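Long-range contacts in MupZ (Pseudomonas fluorescens, PDB 6FXD), which probably acts as an epoxide hydrolase, working alongside a Rieske oxygenase in the reaction cascade that creates oxygen heterocycles during mupirocin biosynthesis: residues T23-P28 with E105-R110; F30-R35 with H97-V102; Q79-H84 with D114-P119. All blocks are in the same frame, centred on the assembly; numbering follows the deposited sequence.

Interaction 1: T23-P28 with E105-R110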
loop_
_atom_site.group_PDB
_atom_site.type_symbol
_atom_site.label_atom_id
_atom_site.label_comp_id
_atom_site.label_asym_id
_atom_site.label_seq_id
_atom_site.Cartn_x
_atom_site.Cartn_y
_atom_site.Cartn_z
ATOM N N THR A 23 7.129 0.790 -10.752
ATOM C CA THR A 23 7.198 0.092 -12.032
ATOM C C THR A 23 5.912 0.270 -12.829
ATOM O O THR A 23 4.807 0.168 -12.289
ATOM C CB THR A 23 7.378 -1.400 -11.741
ATOM O OG1 THR A 23 8.330 -1.559 -10.682
ATOM C CG2 THR A 23 7.861 -2.147 -12.967
ATOM N N CYS A 24 6.061 0.530 -14.126
ATOM C CA CYS A 24 4.951 0.610 -15.062
ATOM C C CYS A 24 5.170 -0.387 -16.186
ATOM O O CYS A 24 6.309 -0.620 -16.615
ATOM C CB CYS A 24 4.847 2.008 -15.663
ATOM S SG CYS A 24 4.399 3.253 -14.450
ATOM N N MET A 25 4.084 -0.978 -16.672
ATOM C CA MET A 25 4.138 -1.948 -17.759
ATOM C C MET A 25 3.221 -1.485 -18.881
ATOM O O MET A 25 2.065 -1.124 -18.634
ATOM C CB MET A 25 3.704 -3.337 -17.286
ATOM C CG MET A 25 3.829 -4.423 -18.380
ATOM S SD MET A 25 3.288 -6.081 -17.845
ATOM C CE MET A 25 1.523 -5.821 -17.521
ATOM N N ALA A 26 3.740 -1.473 -20.108
ATOM C CA ALA A 26 2.958 -1.161 -21.293
ATOM C C ALA A 26 2.829 -2.423 -22.131
ATOM O O ALA A 26 3.781 -3.205 -22.238
ATOM C CB ALA A 26 3.641 -0.080 -22.127
ATOM N N MET A 27 1.652 -2.642 -22.715
ATOM C CA MET A 27 1.411 -3.818 -23.551
ATOM C C MET A 27 0.634 -3.428 -24.799
ATOM O O MET A 27 -0.605 -3.371 -24.769
ATOM C CB MET A 27 0.643 -4.903 -22.797
ATOM C CG MET A 27 1.362 -5.430 -21.560
ATOM S SD MET A 27 0.664 -6.936 -20.900
ATOM C CE MET A 27 -0.997 -6.359 -20.473
ATOM N N PRO A 28 1.310 -3.160 -25.909
ATOM C CA PRO A 28 0.608 -3.088 -27.194
ATOM C C PRO A 28 0.318 -4.478 -27.735
ATOM O O PRO A 28 1.138 -5.392 -27.606
ATOM C CB PRO A 28 1.632 -2.399 -28.093
ATOM C CG PRO A 28 2.946 -2.849 -27.514
ATOM C CD PRO A 28 2.752 -2.887 -26.031
ATOM N N GLU A 105 -2.455 -1.301 -23.424
ATOM C CA GLU A 105 -2.711 -1.254 -21.989
ATOM C C GLU A 105 -1.498 -0.709 -21.255
ATOM O O GLU A 105 -0.359 -0.995 -21.615
ATOM C CB GLU A 105 -2.993 -2.645 -21.421
ATOM C CG GLU A 105 -4.176 -3.292 -22.031
ATOM C CD GLU A 105 -4.567 -4.601 -21.358
ATOM O OE1 GLU A 105 -3.971 -4.983 -20.318
ATOM O OE2 GLU A 105 -5.465 -5.265 -21.900
ATOM N N VAL A 106 -1.750 0.050 -20.194
ATOM C CA VAL A 106 -0.690 0.568 -19.341
ATOM C C VAL A 106 -1.075 0.246 -17.907
ATOM O O VAL A 106 -2.155 0.639 -17.455
ATOM C CB VAL A 106 -0.491 2.082 -19.523
ATOM C CG1 VAL A 106 0.589 2.570 -18.585
ATOM C CG2 VAL A 106 -0.098 2.401 -20.975
ATOM N N HIS A 107 -0.200 -0.456 -17.192
ATOM C CA HIS A 107 -0.439 -0.860 -15.810
ATOM C C HIS A 107 0.613 -0.244 -14.905
ATOM O O HIS A 107 1.798 -0.244 -15.241
ATOM C CB HIS A 107 -0.335 -2.377 -15.663
ATOM C CG HIS A 107 -1.318 -3.141 -16.492
ATOM N ND1 HIS A 107 -2.284 -3.952 -15.930
ATOM C CD2 HIS A 107 -1.493 -3.219 -17.830
ATOM C CE1 HIS A 107 -2.999 -4.511 -16.891
ATOM N NE2 HIS A 107 -2.548 -4.072 -18.052
ATOM N N GLY A 108 0.186 0.238 -13.741
ATOM C CA GLY A 108 1.093 0.836 -12.789
ATOM C C GLY A 108 0.347 1.561 -11.689
ATOM O O GLY A 108 -0.883 1.646 -11.724
ATOM N N PRO A 109 1.064 2.089 -10.700
ATOM C CA PRO A 109 0.385 2.790 -9.600
ATOM C C PRO A 109 -0.201 4.119 -10.062
ATOM O O PRO A 109 0.249 4.731 -11.037
ATOM C CB PRO A 109 1.494 3.004 -8.565
ATOM C CG PRO A 109 2.759 3.039 -9.388
ATOM C CD PRO A 109 2.532 2.075 -10.532
ATOM N N ARG A 110 -1.218 4.571 -9.325
ATOM C CA ARG A 110 -1.968 5.760 -9.734
ATOM C C ARG A 110 -1.057 6.970 -9.936
ATOM O O ARG A 110 -1.200 7.705 -10.922
ATOM C CB ARG A 110 -3.060 6.071 -8.705
ATOM C CG ARG A 110 -3.805 7.375 -8.992
ATOM C CD ARG A 110 -4.814 7.688 -7.909
ATOM N NE ARG A 110 -5.812 6.630 -7.807
ATOM C CZ ARG A 110 -6.772 6.594 -6.887
ATOM N NH1 ARG A 110 -6.863 7.563 -5.986
ATOM N NH2 ARG A 110 -7.638 5.591 -6.867
#

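Interaction 2: F30-R35 with H97-V102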
loop_
_atom_site.group_PDB
_atom_site.type_symbol
_atom_site.label_atom_id
_atom_site.label_comp_id
_atom_site.label_asym_id
_atom_site.label_seq_id
_atom_site.Cartn_x
_atom_site.Cartn_y
_atom_site.Cartn_z
ATOM N N PHE A 30 -0.781 -6.298 -31.351
ATOM C CA PHE A 30 -0.658 -6.013 -32.776
ATOM C C PHE A 30 -1.496 -6.985 -33.592
ATOM O O PHE A 30 -1.507 -8.190 -33.320
ATOM C CB PHE A 30 0.790 -6.129 -33.256
ATOM C CG PHE A 30 1.758 -5.281 -32.491
ATOM C CD1 PHE A 30 2.358 -5.741 -31.329
ATOM C CD2 PHE A 30 2.130 -4.026 -32.968
ATOM C CE1 PHE A 30 3.268 -4.966 -30.634
ATOM C CE2 PHE A 30 3.054 -3.250 -32.276
ATOM C CZ PHE A 30 3.611 -3.717 -31.108
ATOM N N GLU A 31 -2.182 -6.459 -34.600
ATOM C CA GLU A 31 -2.795 -7.273 -35.638
ATOM C C GLU A 31 -1.838 -7.213 -36.825
ATOM O O GLU A 31 -1.672 -6.150 -37.418
ATOM C CB GLU A 31 -4.170 -6.717 -36.009
ATOM C CG GLU A 31 -4.910 -7.579 -37.017
ATOM C CD GLU A 31 -6.303 -7.080 -37.325
ATOM O OE1 GLU A 31 -7.011 -6.667 -36.382
ATOM O OE2 GLU A 31 -6.686 -7.108 -38.518
ATOM N N ILE A 32 -1.227 -8.340 -37.167
ATOM C CA ILE A 32 -0.172 -8.404 -38.182
ATOM C C ILE A 32 -0.716 -9.199 -39.366
ATOM O O ILE A 32 -1.020 -10.390 -39.208
ATOM C CB ILE A 32 1.093 -9.073 -37.622
ATOM C CG1 ILE A 32 1.502 -8.450 -36.280
ATOM C CG2 ILE A 32 2.242 -8.948 -38.630
ATOM C CD1 ILE A 32 2.432 -9.310 -35.473
ATOM N N PRO A 33 -0.875 -8.602 -40.551
ATOM C CA PRO A 33 -1.222 -9.404 -41.734
ATOM C C PRO A 33 -0.228 -10.540 -41.922
ATOM O O PRO A 33 0.974 -10.375 -41.707
ATOM C CB PRO A 33 -1.146 -8.396 -42.891
ATOM C CG PRO A 33 -1.336 -7.061 -42.248
ATOM C CD PRO A 33 -0.724 -7.171 -40.873
ATOM N N GLU A 34 -0.745 -11.712 -42.307
ATOM C CA GLU A 34 0.133 -12.869 -42.480
ATOM C C GLU A 34 1.299 -12.558 -43.415
ATOM O O GLU A 34 2.431 -12.991 -43.171
ATOM C CB GLU A 34 -0.673 -14.071 -42.981
ATOM C CG GLU A 34 0.146 -15.353 -43.063
ATOM C CD GLU A 34 -0.104 -16.127 -44.340
ATOM O OE1 GLU A 34 0.239 -15.604 -45.424
ATOM O OE2 GLU A 34 -0.625 -17.262 -44.259
ATOM N N ARG A 35 1.044 -11.797 -44.485
ATOM C CA ARG A 35 2.095 -11.491 -45.451
ATOM C C ARG A 35 3.205 -10.631 -44.859
ATOM O O ARG A 35 4.288 -10.546 -45.451
ATOM C CB ARG A 35 1.485 -10.820 -46.684
ATOM C CG ARG A 35 0.986 -9.409 -46.438
ATOM C CD ARG A 35 0.114 -8.897 -47.581
ATOM N NE ARG A 35 -0.512 -7.626 -47.233
ATOM C CZ ARG A 35 -1.653 -7.524 -46.553
ATOM N NH1 ARG A 35 -2.306 -8.615 -46.184
ATOM N NH2 ARG A 35 -2.154 -6.331 -46.262
ATOM N N HIS A 97 4.146 0.375 -41.109
ATOM C CA HIS A 97 3.243 -0.205 -42.093
ATOM C C HIS A 97 3.033 -1.709 -41.943
ATOM O O HIS A 97 2.204 -2.276 -42.662
ATOM C CB HIS A 97 3.713 0.147 -43.510
ATOM C CG HIS A 97 3.679 1.615 -43.799
ATOM N ND1 HIS A 97 2.507 2.339 -43.826
ATOM C CD2 HIS A 97 4.673 2.499 -44.049
ATOM C CE1 HIS A 97 2.780 3.606 -44.092
ATOM N NE2 HIS A 97 4.087 3.729 -44.232
ATOM N N LEU A 98 3.726 -2.365 -41.013
ATOM C CA LEU A 98 3.671 -3.821 -40.929
ATOM C C LEU A 98 2.490 -4.346 -40.121
ATOM O O LEU A 98 2.153 -5.528 -40.249
ATOM C CB LEU A 98 4.981 -4.360 -40.341
ATOM C CG LEU A 98 6.181 -4.119 -41.249
ATOM C CD1 LEU A 98 7.398 -4.693 -40.567
ATOM C CD2 LEU A 98 5.945 -4.746 -42.624
ATOM N N ALA A 99 1.885 -3.514 -39.287
ATOM C CA ALA A 99 0.842 -3.993 -38.395
ATOM C C ALA A 99 0.037 -2.803 -37.897
ATOM O O ALA A 99 0.401 -1.647 -38.116
ATOM C CB ALA A 99 1.455 -4.752 -37.218
ATOM N N SER A 100 -1.066 -3.101 -37.220
ATOM C CA SER A 100 -1.812 -2.074 -36.510
ATOM C C SER A 100 -1.928 -2.467 -35.044
ATOM O O SER A 100 -1.959 -3.653 -34.702
ATOM C CB SER A 100 -3.194 -1.834 -37.129
ATOM O OG SER A 100 -3.932 -3.034 -37.202
ATOM N N ILE A 101 -1.934 -1.468 -34.175
ATOM C CA ILE A 101 -2.109 -1.711 -32.748
ATOM C C ILE A 101 -3.601 -1.661 -32.459
ATOM O O ILE A 101 -4.259 -0.647 -32.728
ATOM C CB ILE A 101 -1.339 -0.688 -31.903
ATOM C CG1 ILE A 101 0.160 -0.982 -32.017
ATOM C CG2 ILE A 101 -1.747 -0.808 -30.442
ATOM C CD1 ILE A 101 1.074 0.023 -31.344
ATOM N N VAL A 102 -4.137 -2.774 -31.957
ATOM C CA VAL A 102 -5.571 -2.893 -31.702
ATOM C C VAL A 102 -5.932 -2.766 -30.229
ATOM O O VAL A 102 -7.114 -2.575 -29.917
ATOM C CB VAL A 102 -6.147 -4.194 -32.293
ATOM C CG1 VAL A 102 -6.037 -4.166 -33.816
ATOM C CG2 VAL A 102 -5.430 -5.419 -31.719
HETATM O O HOH W 1 -3.137 -4.560 -39.702
#

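Interaction 3: Q79-H84 with D114-P119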
loop_
_atom_site.group_PDB
_atom_site.type_symbol
_atom_site.label_atom_id
_atom_site.label_comp_id
_atom_site.label_asym_id
_atom_site.label_seq_id
_atom_site.Cartn_x
_atom_site.Cartn_y
_atom_site.Cartn_z
ATOM N N GLN A 79 8.552 7.835 -16.101
ATOM C CA GLN A 79 9.554 8.512 -16.913
ATOM C C GLN A 79 10.263 7.544 -17.854
ATOM O O GLN A 79 10.593 7.912 -18.986
ATOM C CB GLN A 79 10.563 9.227 -16.014
ATOM C CG GLN A 79 11.497 10.171 -16.772
ATOM C CD GLN A 79 10.756 11.265 -17.513
ATOM O OE1 GLN A 79 9.962 11.999 -16.930
ATOM N NE2 GLN A 79 11.009 11.373 -18.815
ATOM N N GLY A 80 10.499 6.305 -17.417
ATOM C CA GLY A 80 11.106 5.331 -18.315
ATOM C C GLY A 80 10.258 5.071 -19.545
ATOM O O GLY A 80 10.780 4.927 -20.657
ATOM N N LEU A 81 8.939 4.981 -19.364
ATOM C CA LEU A 81 8.051 4.766 -20.506
ATOM C C LEU A 81 8.062 5.977 -21.431
ATOM O O LEU A 81 8.110 5.826 -22.658
ATOM C CB LEU A 81 6.633 4.390 -20.032
ATOM C CG LEU A 81 5.543 4.170 -21.094
ATOM C CD1 LEU A 81 6.007 3.275 -22.244
ATOM C CD2 LEU A 81 4.255 3.604 -20.475
ATOM N N LEU A 82 8.051 7.184 -20.864
ATOM C CA LEU A 82 8.148 8.377 -21.698
ATOM C C LEU A 82 9.476 8.413 -22.445
ATOM O O LEU A 82 9.518 8.812 -23.615
ATOM C CB LEU A 82 7.927 9.635 -20.856
ATOM C CG LEU A 82 6.550 9.664 -20.162
ATOM C CD1 LEU A 82 6.356 10.870 -19.242
ATOM C CD2 LEU A 82 5.411 9.546 -21.186
ATOM N N ASN A 83 10.575 8.013 -21.789
ATOM C CA ASN A 83 11.859 8.010 -22.488
ATOM C C ASN A 83 11.835 7.039 -23.652
ATOM O O ASN A 83 12.453 7.298 -24.693
ATOM C CB ASN A 83 13.016 7.654 -21.551
ATOM C CG ASN A 83 13.292 8.714 -20.525
ATOM O OD1 ASN A 83 12.867 9.857 -20.667
ATOM N ND2 ASN A 83 14.043 8.350 -19.492
ATOM N N HIS A 84 11.136 5.909 -23.492
ATOM C CA HIS A 84 11.042 4.929 -24.575
ATOM C C HIS A 84 10.291 5.500 -25.770
ATOM O O HIS A 84 10.693 5.301 -26.928
ATOM C CB HIS A 84 10.326 3.673 -24.074
ATOM C CG HIS A 84 10.039 2.668 -25.150
ATOM N ND1 HIS A 84 11.033 1.922 -25.752
ATOM C CD2 HIS A 84 8.873 2.267 -25.711
ATOM C CE1 HIS A 84 10.490 1.114 -26.646
ATOM N NE2 HIS A 84 9.181 1.298 -26.636
ATOM N N ASP A 114 -0.796 8.888 -13.518
ATOM C CA ASP A 114 -1.161 10.294 -13.670
ATOM C C ASP A 114 -0.178 11.037 -14.569
ATOM O O ASP A 114 -0.573 11.969 -15.277
ATOM C CB ASP A 114 -1.233 10.971 -12.295
ATOM C CG ASP A 114 -2.467 10.563 -11.498
ATOM O OD1 ASP A 114 -3.391 9.957 -12.074
ATOM O OD2 ASP A 114 -2.508 10.850 -10.282
ATOM N N LYS A 115 1.100 10.645 -14.555
ATOM C CA LYS A 115 2.109 11.283 -15.399
ATOM C C LYS A 115 2.031 10.836 -16.851
ATOM O O LYS A 115 2.665 11.471 -17.707
ATOM C CB LYS A 115 3.509 11.007 -14.845
ATOM C CG LYS A 115 3.706 11.433 -13.389
ATOM C CD LYS A 115 5.020 10.890 -12.819
ATOM C CE LYS A 115 5.141 11.218 -11.331
ATOM N NZ LYS A 115 6.380 10.674 -10.700
ATOM N N LEU A 116 1.263 9.786 -17.144
ATOM C CA LEU A 116 1.180 9.208 -18.476
ATOM C C LEU A 116 -0.109 9.542 -19.216
ATOM O O LEU A 116 -0.138 9.414 -20.445
ATOM C CB LEU A 116 1.315 7.676 -18.383
ATOM C CG LEU A 116 2.631 7.139 -17.803
ATOM C CD1 LEU A 116 2.608 5.632 -17.609
ATOM C CD2 LEU A 116 3.812 7.564 -18.687
ATOM N N ARG A 117 -1.176 9.944 -18.508
ATOM C CA ARG A 117 -2.476 10.107 -19.159
ATOM C C ARG A 117 -2.446 11.195 -20.229
ATOM O O ARG A 117 -3.119 11.078 -21.260
ATOM C CB ARG A 117 -3.577 10.350 -18.122
ATOM C CG ARG A 117 -3.817 9.134 -17.233
ATOM C CD ARG A 117 -4.916 9.356 -16.206
ATOM N NE ARG A 117 -5.132 8.179 -15.356
ATOM C CZ ARG A 117 -5.985 7.186 -15.617
ATOM N NH1 ARG A 117 -6.734 7.206 -16.711
ATOM N NH2 ARG A 117 -6.096 6.169 -14.771
ATOM N N GLY A 118 -1.680 12.258 -20.002
ATOM C CA GLY A 118 -1.525 13.315 -20.978
ATOM C C GLY A 118 -0.675 12.899 -22.168
ATOM O O GLY A 118 -1.138 12.905 -23.312
ATOM N N PRO A 119 0.591 12.535 -21.920
ATOM C CA PRO A 119 1.475 12.149 -23.035
ATOM C C PRO A 119 0.984 10.983 -23.877
ATOM O O PRO A 119 1.277 10.949 -25.079
ATOM C CB PRO A 119 2.801 11.811 -22.336
ATOM C CG PRO A 119 2.745 12.486 -21.025
ATOM C CD PRO A 119 1.312 12.593 -20.637
#

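Interaction 1: T23-P28 with E105-R110
Met-25 and His-107 pair across two antiparallel strands, 24-28 and 105-108, whose axes approach to 4.7 Å at 166°. Their backbones exchange two bonds, Met-25 N to His-107 O and His-107 N to Met-25 O, both 2.8 Å. Next come Ala-26 and Val-106, a non-hydrogen-bonded pair, and then Met-27 and Glu-105, bonded again; here the return link from Glu-105 N to Met-27 O stretches to 3.1 Å.

The side chains of Met-25, Met-27, Glu-105 and His-107 share one face of the sheet. The Met-25 chain runs beside that of His-107 and bends at chi3 (64°), which brings its methyl over one imidazole face, CE lying 4.2 Å from the ring centroid in a CH-pi contact. Met-27 CE comes obliquely to the same ring, 3.7 Å from His-107 NE2, and also touches Glu-105 OE1. In the ring plane His-107 NE2 donates to the anti lone pair of Glu-105 OE1 at 2.8 Å, nearly straight at 164°. Arg-103 forms a salt bridge with Glu-105 OE2, while on the second subunit Tyr-29 OH bonds OE1 and Ser-63 OG bonds His-107 ND1. With both nitrogens engaged, the ring's rotation is fixed. Without the imidazole, as with an alanine here, Glu-105 OE1 would probably lose its ring partner and a gap would open beneath the Met-25 methyl.

Ala-26 and Val-106 point to the other, helix-covered face. The first and fourth strands of the βαββαβ core pair here, as in the ferredoxin-like fold, and burial of the Met-25/His-107 face against a second subunit is consistent with a dimeric alpha+beta barrel.

Interaction 2: F30-R35 with H97-V102
Phe-30 and Ile-101 make the last non-hydrogen-bonded pair where strands 24-31 and 100-108, neighbours in the ferredoxin-like sheet, begin to part into loops. By this end of the antiparallel ladder the touching stretches run 130° apart.

The closing hydrogen-bonded pair is Glu-31 with Ser-100: Glu-31 N reaches Ser-100 O at 2.8 Å, and the return bond from Ser-100 N to Glu-31 O is longer, 3.1 Å. A water extends this pairing, donating a second hydrogen bond to Glu-31 O and meeting Ser-100 OG at 3.0 Å. The serine's chi1 of 55° sets OG between the backbone N and carbonyl carbon, on the side where that water sits.

On the helix-covered face Phe-30 and Ile-101 lie side by side, with Phe-30 CE2 3.7 Å from Ile-101 CG1; Phe-40 of helix 37-51 meets the Phe-30 ring edge-to-face. On the reverse face the Glu-31 side chain crosses Val-102 at about a right angle, its CB and OE1 both resting on Val-102 CG1.

Past the ladder, Ala-99 CB fits against the first strand's end, 3.4 Å from Glu-31 O and 3.8 Å from Ile-32 CG1. Pro-33 CD packs 3.4 Å from Leu-98 O, a carbonyl oxygen buried here with no hydrogen-bonding partner in the model.

Interaction 3: Q79-H84 with D114-P119
Leu-82 and Leu-116 meet through their methyl branches, Leu-82 CD2 lying 3.6 Å from Leu-116 CD2, and their CA atoms stand 7.7 Å apart. The side chains cross at a slant. Leu-82 CD2 also touches Pro-119 CB at 3.6 Å, so this one methyl meets both the leucine and the proline ring. The other branch, CD1, lies near Lys-115 O at 4.0 Å. Leu-116 in turn divides its two methyls between two helix residues: CD2 goes to Leu-82, whereas CD1 meets Leu-81 CD2 at 3.9 Å, with the two chains roughly at right angles.

Position on the helix sets the burial of the two leucines: Leu-81 is buried, packing also on Tyr-75 and Tyr-104 of the sheet, and Leu-82 lies at the partly exposed border. In Leu-82 the CG sits opposite the carbonyl carbon (chi1 -60°), which brings CD2 to Leu-116 and Pro-119. The side-chain contacts between the segments are all apolar.

Further out, polar side-chain bonds flank the contact on both segments. Gln-79 NE2 donates to Asn-83 OD1 at 3.0 Å along the same helix, and near the start of helix 78-94 Asp-77 OD1 accepts from Gly-80 N. In the loop, Lys-115 NZ forms a salt bridge with Glu-112 and Arg-117 with Glu-129, while Leu-116 itself rests on Val-106 and Ala-78.

The result is a small hydrophobic seam joining helix 78-94 to the connection between helix 110-113 and strand 126-135. Such a helix, laid on one face of the mixed sheet, is characteristic of the ferredoxin-like fold; the loop continues that layer beside it.

Overall arrangement
Interactions 1 and 2 are two stretches of one ladder, between strands 24-31 and 100-108, with centres about 22 Å apart. They meet where Pro-28 CB lies 4.1 Å from Ile-101 CD1. Interaction 3 is closer to interaction 1, about 10 Å between centres, and covers its helix side: Val-106 CG1 packs 3.8 Å from Leu-116 CD1, and Ala-26 CB 4.1 Å from Leu-81 CD2. Interactions 2 and 3 do not touch, their nearest atoms being about 9 Å apart. The opposite face of interaction 1, with its histidine and glutamate, turns to the second subunit; neither of the other two contacts meets another chain of the assembly.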